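HicB3 antitoxin (Yersinia pestis, PDB 4P78) acts as the antitoxin of a type II toxin-antitoxin pair, binding the HicA3 toxin and probably neutralising it. Local coordinates at residues P4-K9 and P70-E75. Residues are numbered along the deposited sequence; the frame is centred on the assembly and turned at random.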
loop_
_atom_site.group_PDB
_atom_site.type_symbol
_atom_site.label_atom_id
_atom_site.label_comp_id
_atom_site.label_asym_id
_atom_site.label_seq_id
_atom_site.Cartn_x
_atom_site.Cartn_y
_atom_site.Cartn_z
ATOM N N PRO A 4 -6.741 1.834 -3.663
ATOM C CA PRO A 4 -5.275 1.826 -3.655
ATOM C C PRO A 4 -4.728 3.102 -4.260
ATOM O O PRO A 4 -5.316 3.609 -5.226
ATOM C CB PRO A 4 -4.917 0.634 -4.531
ATOM C CG PRO A 4 -6.103 0.491 -5.469
ATOM C CD PRO A 4 -7.309 0.946 -4.698
ATOM N N ILE A 5 -3.640 3.616 -3.695
ATOM C CA ILE A 5 -2.861 4.672 -4.337
ATOM C C ILE A 5 -1.401 4.239 -4.399
ATOM O O ILE A 5 -0.942 3.469 -3.556
ATOM C CB ILE A 5 -2.979 6.028 -3.597
ATOM C CG1 ILE A 5 -2.624 5.877 -2.118
ATOM C CG2 ILE A 5 -4.397 6.629 -3.769
ATOM C CD1 ILE A 5 -2.504 7.209 -1.380
ATOM N N PHE A 6 -0.686 4.694 -5.422
ATOM C CA PHE A 6 0.755 4.477 -5.516
ATOM C C PHE A 6 1.401 5.796 -5.149
ATOM O O PHE A 6 1.078 6.817 -5.759
ATOM C CB PHE A 6 1.198 4.056 -6.931
ATOM C CG PHE A 6 0.835 2.652 -7.316
ATOM C CD1 PHE A 6 0.165 1.812 -6.441
ATOM C CD2 PHE A 6 1.187 2.165 -8.562
ATOM C CE1 PHE A 6 -0.153 0.526 -6.814
ATOM C CE2 PHE A 6 0.875 0.873 -8.935
ATOM C CZ PHE A 6 0.208 0.056 -8.059
ATOM N N ILE A 7 2.290 5.813 -4.154
ATOM C CA ILE A 7 2.940 7.068 -3.832
ATOM C C ILE A 7 4.466 6.987 -3.828
ATOM O O ILE A 7 5.066 5.927 -3.629
ATOM C CB ILE A 7 2.464 7.631 -2.474
ATOM C CG1 ILE A 7 2.990 6.817 -1.310
ATOM C CG2 ILE A 7 0.945 7.728 -2.423
ATOM C CD1 ILE A 7 2.609 7.409 0.024
ATOM N N PHE A 8 5.069 8.150 -4.041
ATOM C CA PHE A 8 6.494 8.281 -4.284
ATOM C C PHE A 8 7.009 9.462 -3.491
ATOM O O PHE A 8 6.331 10.487 -3.383
ATOM C CB PHE A 8 6.774 8.478 -5.776
ATOM C CG PHE A 8 6.198 7.407 -6.634
ATOM C CD1 PHE A 8 6.957 6.302 -6.988
ATOM C CD2 PHE A 8 4.884 7.488 -7.074
ATOM C CE1 PHE A 8 6.415 5.306 -7.782
ATOM C CE2 PHE A 8 4.346 6.487 -7.853
ATOM C CZ PHE A 8 5.117 5.392 -8.203
ATOM N N LYS A 9 8.201 9.320 -2.929
ATOM C CA LYS A 9 8.801 10.394 -2.139
ATOM C C LYS A 9 9.215 11.590 -3.002
ATOM O O LYS A 9 9.795 11.415 -4.067
ATOM C CB LYS A 9 10.010 9.862 -1.376
ATOM C CG LYS A 9 9.920 10.066 0.117
ATOM C CD LYS A 9 9.967 11.527 0.451
ATOM C CE LYS A 9 9.415 11.804 1.841
ATOM N NZ LYS A 9 9.204 13.269 2.032
ATOM N N PRO A 70 4.519 -3.627 -11.879
ATOM C CA PRO A 70 5.928 -3.241 -11.995
ATOM C C PRO A 70 6.203 -1.786 -11.629
ATOM O O PRO A 70 7.342 -1.463 -11.308
ATOM C CB PRO A 70 6.238 -3.484 -13.474
ATOM C CG PRO A 70 4.925 -3.431 -14.146
ATOM C CD PRO A 70 3.941 -3.999 -13.179
ATOM N N ARG A 71 5.183 -0.933 -11.663
ATOM C CA ARG A 71 5.378 0.487 -11.363
ATOM C C ARG A 71 5.810 0.667 -9.914
ATOM O O ARG A 71 6.550 1.589 -9.591
ATOM C CB ARG A 71 4.106 1.288 -11.654
ATOM C CG ARG A 71 3.779 1.358 -13.131
ATOM C CD ARG A 71 2.445 2.031 -13.376
ATOM N NE ARG A 71 1.327 1.234 -12.891
ATOM C CZ ARG A 71 0.053 1.578 -13.045
ATOM N NH1 ARG A 71 -0.922 0.802 -12.574
ATOM N NH2 ARG A 71 -0.244 2.713 -13.659
ATOM N N LEU A 72 5.373 -0.232 -9.042
ATOM C CA LEU A 72 5.816 -0.158 -7.654
ATOM C C LEU A 72 7.323 -0.418 -7.567
ATOM O O LEU A 72 8.059 0.365 -6.964
ATOM C CB LEU A 72 5.035 -1.138 -6.781
ATOM C CG LEU A 72 3.586 -0.685 -6.543
ATOM C CD1 LEU A 72 2.792 -1.710 -5.739
ATOM C CD2 LEU A 72 3.525 0.704 -5.884
ATOM N N LYS A 73 7.771 -1.493 -8.204
ATOM C CA LYS A 73 9.182 -1.866 -8.225
ATOM C C LYS A 73 10.079 -0.795 -8.880
ATOM O O LYS A 73 11.144 -0.457 -8.355
ATOM C CB LYS A 73 9.334 -3.203 -8.953
ATOM C CG LYS A 73 8.540 -4.358 -8.300
ATOM C CD LYS A 73 7.572 -4.992 -9.301
ATOM C CE LYS A 73 6.729 -6.126 -8.701
ATOM N NZ LYS A 73 6.601 -7.273 -9.668
ATOM N N GLU A 74 9.633 -0.252 -10.010
ATOM C CA GLU A 74 10.432 0.676 -10.821
ATOM C C GLU A 74 10.984 1.926 -10.128
ATOM O O GLU A 74 12.133 2.319 -10.365
ATOM C CB GLU A 74 9.603 1.154 -12.016
ATOM C CG GLU A 74 9.400 0.137 -13.112
ATOM C CD GLU A 74 8.373 0.609 -14.132
ATOM O OE1 GLU A 74 7.953 -0.209 -14.985
ATOM O OE2 GLU A 74 7.979 1.800 -14.067
ATOM N N GLU A 75 10.171 2.590 -9.316
ATOM C CA GLU A 75 10.537 3.943 -8.916
ATOM C C GLU A 75 10.446 4.211 -7.420
ATOM O O GLU A 75 10.447 5.370 -6.989
ATOM C CB GLU A 75 9.667 4.960 -9.670
ATOM C CG GLU A 75 9.896 5.001 -11.188
ATOM C CD GLU A 75 11.298 5.463 -11.577
ATOM O OE1 GLU A 75 12.084 5.874 -10.686
ATOM O OE2 GLU A 75 11.616 5.412 -12.786
#
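In the HicB-like antitoxin domain, an antiparallel sheet carries the long helix 31-52 on one face, while the short helix 70-75 sits on the side to which Phe-6 and Phe-8 of strand 2-9 point. Segments 4-9 and 70-75 run almost parallel, their directions 9° apart. Ile-7 points away from the helix, and both it and Ile-5 touch Phe-26 of strand 25-28. Phe-6 gives up the most surface. With CG anti to its carbonyl carbon, it reaches out to Leu-72, whose CD2 methyl lies 11° off the ring normal and 3.6 Å from the centroid of the Phe-6 ring, a CH-pi contact. CG and CD1 of Leu-72 carry the overlap on to CE2, CZ and CE1. At the edge of the same ring comes Arg-71, its chain bent at chi3, with NE 4.0 Å from Phe-6 CE2. Its guanidinium plane is turned 79° from the ring. A salt bridge from NH1 to Asp-69 and a hydrogen bond between NH2 and Gln-56 of the HicA3 chain hold it, so the residue at the edge of the Phe-6 ring also joins the toxin interface. Phe-8 meets Glu-75, whose CB lies 3.8 Å from Phe-8 CE1, while the carboxylate turns away to pair with Arg-55 of HicA3. The backbone O of Glu-75 lies in the ring plane, 3.6 Å from Phe-8 CD1.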